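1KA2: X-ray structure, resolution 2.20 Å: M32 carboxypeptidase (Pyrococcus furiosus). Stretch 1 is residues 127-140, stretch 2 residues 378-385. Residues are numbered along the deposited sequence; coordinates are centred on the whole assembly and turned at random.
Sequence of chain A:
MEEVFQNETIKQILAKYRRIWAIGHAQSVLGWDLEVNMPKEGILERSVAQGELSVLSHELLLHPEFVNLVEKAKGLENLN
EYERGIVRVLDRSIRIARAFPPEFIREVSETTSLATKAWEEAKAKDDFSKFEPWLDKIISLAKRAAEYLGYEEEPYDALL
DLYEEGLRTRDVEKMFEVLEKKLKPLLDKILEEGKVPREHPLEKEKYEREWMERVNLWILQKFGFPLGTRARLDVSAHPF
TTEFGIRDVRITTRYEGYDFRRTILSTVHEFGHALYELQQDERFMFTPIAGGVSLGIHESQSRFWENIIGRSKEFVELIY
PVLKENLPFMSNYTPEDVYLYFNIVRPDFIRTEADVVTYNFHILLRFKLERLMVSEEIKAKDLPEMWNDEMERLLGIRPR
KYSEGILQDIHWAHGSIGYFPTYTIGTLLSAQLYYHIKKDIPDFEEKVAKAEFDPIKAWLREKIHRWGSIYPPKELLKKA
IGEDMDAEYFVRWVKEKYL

Stretch 1, residues 127-140: DFSKFEPWLDKIIS
Stretch 2 (378-385) IKAKDLPE

Residues 127-140 pack against 378-385 of the same chain, burying 382 Å² summed over both sides. Phe128 to Lys130 have helical phi/psi, and a regular helix runs from Glu132 through Ser140 and beyond. Stretch 2 begins extended (Ile378 -79/150, Lys379 -109/124), makes a 3-10 turn over Ala380 to Asp382, and passes into a helix that continues past Glu385. The register is antiparallel: Asp136 CA lies 5.7 Å from Ala380 CA, and Phe128 CA 8.4 Å from Pro384 CA.

Lys379 directs its CB away from the helix, and its carbonyl opens the 3-10 turn by accepting Asp382 N (2.7 Å, N to Lys379 O). Ala380 (-51/-46) is the most covered residue. Its N donates to Asp136 OD1 at 3.2 Å with an N-H...O angle of 147°, while its CB points toward stretch 1 and approaches that same OD1 to 3.0 Å; Asp136, an m rotamer, thus sits tightly over the start of the turn. Ala380 CB also lies 3.8 Å from Glu132 O and 4.2 Å from Leu135 CB. Ala380 O lies near the plane of the Phe128 ring at its edge, 3.4 Å from Phe128 CE2.

The next amide, Lys381 N, donates to a water O at 2.7 Å. The same water O donates to Glu132 OE2 at 2.7 Å and Asp136 OD2 at 2.9 Å, so one solvent molecule joins both carboxylates to the turn. Lys381 CB is 3.4 Å from Glu132 OE2, but the end of the lysine side chain leads away. Asp382 CB points away.

Leu383 (m, t) points its CA-to-CB bond toward stretch 1, and its CD1 lies 3.5 Å from Leu135 CD1 and 4.2 Å from Ile139 CD1 (Ile139 m, t). Pro384, C-gamma exo, places CG over one face of the Phe128 ring (chi1 t, chi2 72°), 3.6 Å from its centroid and 13° off the normal, a CH-pi contact.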

# COMPACT_ATOMS: atom_id res chain seq x y z
N ASP A 127 6.53 16.77 31.32
CA ASP A 127 6.84 16.12 32.58
C ASP A 127 7.80 14.95 32.40
O ASP A 127 7.42 13.88 31.91
CB ASP A 127 5.57 15.64 33.27
CG ASP A 127 5.84 14.97 34.60
OD1 ASP A 127 6.53 15.57 35.45
OD2 ASP A 127 5.36 13.84 34.80
N PHE A 128 9.05 15.17 32.80
CA PHE A 128 10.10 14.17 32.67
C PHE A 128 9.90 12.96 33.58
O PHE A 128 10.39 11.87 33.28
CB PHE A 128 11.47 14.78 32.94
CG PHE A 128 12.63 13.89 32.57
CD1 PHE A 128 12.94 13.66 31.23
CD2 PHE A 128 13.39 13.26 33.55
CE1 PHE A 128 14.00 12.82 30.87
CE2 PHE A 128 14.46 12.42 33.19
CZ PHE A 128 14.76 12.20 31.85
N SER A 129 9.18 13.14 34.69
CA SER A 129 8.96 12.03 35.59
C SER A 129 8.19 10.89 34.89
O SER A 129 8.44 9.72 35.17
CB SER A 129 8.18 12.48 36.84
OG SER A 129 6.81 12.68 36.56
N LYS A 130 7.28 11.23 33.98
CA LYS A 130 6.52 10.21 33.28
C LYS A 130 7.34 9.39 32.29
O LYS A 130 6.90 8.34 31.83
CB LYS A 130 5.34 10.82 32.52
CG LYS A 130 3.97 10.47 33.08
CD LYS A 130 2.92 10.47 31.96
CE LYS A 130 1.48 10.57 32.46
NZ LYS A 130 0.79 9.27 32.66
N PHE A 131 8.54 9.87 31.94
CA PHE A 131 9.40 9.15 31.01
C PHE A 131 10.65 8.61 31.71
O PHE A 131 11.18 7.56 31.33
CB PHE A 131 9.81 10.06 29.84
CG PHE A 131 10.65 9.37 28.79
CD1 PHE A 131 10.18 8.23 28.14
CD2 PHE A 131 11.91 9.86 28.45
CE1 PHE A 131 10.95 7.60 27.17
CE2 PHE A 131 12.68 9.22 27.48
CZ PHE A 131 12.20 8.09 26.84
N GLU A 132 11.10 9.32 32.74
CA GLU A 132 12.30 8.96 33.49
C GLU A 132 12.54 7.46 33.71
O GLU A 132 13.54 6.92 33.24
CB GLU A 132 12.31 9.67 34.85
CG GLU A 132 13.68 9.70 35.52
CD GLU A 132 13.59 9.99 37.01
OE1 GLU A 132 12.82 10.88 37.40
OE2 GLU A 132 14.30 9.31 37.79
N PRO A 133 11.64 6.77 34.44
CA PRO A 133 11.88 5.34 34.66
C PRO A 133 12.05 4.57 33.34
O PRO A 133 12.86 3.66 33.25
CB PRO A 133 10.65 4.90 35.45
CG PRO A 133 9.58 5.82 34.95
CD PRO A 133 10.30 7.16 34.92
N TRP A 134 11.28 4.96 32.33
CA TRP A 134 11.36 4.31 31.02
C TRP A 134 12.73 4.53 30.40
O TRP A 134 13.24 3.66 29.69
CB TRP A 134 10.29 4.84 30.07
CG TRP A 134 8.92 4.35 30.42
CD1 TRP A 134 7.92 5.07 31.01
CD2 TRP A 134 8.43 3.02 30.26
NE1 TRP A 134 6.83 4.26 31.23
CE2 TRP A 134 7.11 3.00 30.78
CE3 TRP A 134 8.97 1.84 29.73
CZ2 TRP A 134 6.33 1.83 30.78
CZ3 TRP A 134 8.20 0.69 29.73
CH2 TRP A 134 6.89 0.69 30.26
N LEU A 135 13.33 5.69 30.69
CA LEU A 135 14.65 6.00 30.15
C LEU A 135 15.71 5.12 30.82
O LEU A 135 16.69 4.73 30.19
CB LEU A 135 15.00 7.48 30.36
CG LEU A 135 15.61 8.20 29.16
CD1 LEU A 135 16.28 9.50 29.61
CD2 LEU A 135 16.62 7.31 28.46
N ASP A 136 15.53 4.83 32.11
CA ASP A 136 16.47 3.98 32.82
C ASP A 136 16.38 2.56 32.26
O ASP A 136 17.39 1.86 32.16
CB ASP A 136 16.18 3.96 34.33
CG ASP A 136 16.61 5.24 35.03
OD1 ASP A 136 17.79 5.64 34.86
OD2 ASP A 136 15.78 5.84 35.75
N LYS A 137 15.18 2.13 31.90
CA LYS A 137 14.99 0.80 31.35
C LYS A 137 15.65 0.71 29.98
O LYS A 137 16.24 -0.31 29.63
CB LYS A 137 13.51 0.46 31.21
CG LYS A 137 12.82 0.10 32.52
CD LYS A 137 11.36 -0.24 32.26
CE LYS A 137 10.63 -0.64 33.53
NZ LYS A 137 9.21 -0.97 33.23
N ILE A 138 15.55 1.78 29.20
CA ILE A 138 16.14 1.80 27.87
C ILE A 138 17.66 1.88 27.94
O ILE A 138 18.35 1.36 27.07
CB ILE A 138 15.54 2.95 27.03
CG1 ILE A 138 14.07 2.63 26.71
CG2 ILE A 138 16.33 3.14 25.75
CD1 ILE A 138 13.38 3.63 25.84
N ILE A 139 18.19 2.51 28.98
CA ILE A 139 19.64 2.58 29.13
C ILE A 139 20.17 1.18 29.42
O ILE A 139 21.18 0.75 28.86
CB ILE A 139 20.05 3.56 30.26
CG1 ILE A 139 19.92 5.00 29.75
CG2 ILE A 139 21.48 3.29 30.71
CD1 ILE A 139 20.02 6.06 30.84
N SER A 140 19.46 0.44 30.27
CA SER A 140 19.88 -0.91 30.60
C SER A 140 19.84 -1.81 29.37
O SER A 140 20.71 -2.64 29.18
CB SER A 140 19.00 -1.50 31.70
OG SER A 140 19.47 -2.79 32.08
N ILE A 378 25.40 6.20 34.34
CA ILE A 378 24.64 7.44 34.31
C ILE A 378 23.22 7.23 34.82
O ILE A 378 22.61 6.18 34.67
CB ILE A 378 24.59 8.05 32.93
CG1 ILE A 378 26.02 8.25 32.43
CG2 ILE A 378 23.84 9.38 32.99
CD1 ILE A 378 26.87 9.10 33.34
N LYS A 379 22.70 8.30 35.41
CA LYS A 379 21.38 8.32 36.01
C LYS A 379 20.37 9.15 35.22
O LYS A 379 20.58 10.33 34.97
CB LYS A 379 21.57 8.86 37.43
CG LYS A 379 22.85 9.71 37.60
CD LYS A 379 23.88 9.02 38.51
CE LYS A 379 23.17 8.34 39.70
NZ LYS A 379 24.10 7.72 40.66
N ALA A 380 19.25 8.53 34.84
CA ALA A 380 18.23 9.23 34.07
C ALA A 380 17.80 10.55 34.69
O ALA A 380 17.68 11.57 34.00
CB ALA A 380 17.02 8.34 33.89
N LYS A 381 17.56 10.52 35.99
CA LYS A 381 17.15 11.71 36.72
C LYS A 381 18.19 12.83 36.57
O LYS A 381 17.88 13.98 36.80
CB LYS A 381 16.97 11.40 38.20
CG LYS A 381 18.29 11.15 38.92
CD LYS A 381 18.15 11.40 40.41
CE LYS A 381 19.51 11.44 41.11
NZ LYS A 381 19.44 11.94 42.52
N ASP A 382 19.41 12.48 36.20
CA ASP A 382 20.46 13.47 36.05
C ASP A 382 20.73 13.93 34.62
O ASP A 382 21.54 14.83 34.40
CB ASP A 382 21.76 12.94 36.67
CG ASP A 382 21.73 12.96 38.18
OD1 ASP A 382 22.33 13.89 38.75
OD2 ASP A 382 21.10 12.07 38.78
N LEU A 383 20.06 13.30 33.66
CA LEU A 383 20.26 13.65 32.26
C LEU A 383 19.78 15.06 31.88
O LEU A 383 20.49 15.81 31.21
CB LEU A 383 19.60 12.59 31.36
CG LEU A 383 20.30 11.23 31.40
CD1 LEU A 383 19.54 10.22 30.56
CD2 LEU A 383 21.74 11.38 30.91
N PRO A 384 18.56 15.44 32.32
CA PRO A 384 18.03 16.76 32.00
C PRO A 384 19.02 17.91 32.24
O PRO A 384 19.20 18.76 31.36
CB PRO A 384 16.79 16.85 32.88
CG PRO A 384 16.29 15.44 32.84
CD PRO A 384 17.57 14.65 33.08
N GLU A 385 19.65 17.94 33.40
CA GLU A 385 20.61 19.01 33.69
C GLU A 385 21.84 18.92 32.79
O GLU A 385 22.32 19.93 32.30
CB GLU A 385 21.03 19.00 35.16
CG GLU A 385 20.07 19.79 36.04
CD GLU A 385 20.04 21.26 35.66
OE1 GLU A 385 19.00 21.92 35.88
OE2 GLU A 385 21.06 21.75 35.14
O HOH W 1 16.64 8.21 37.13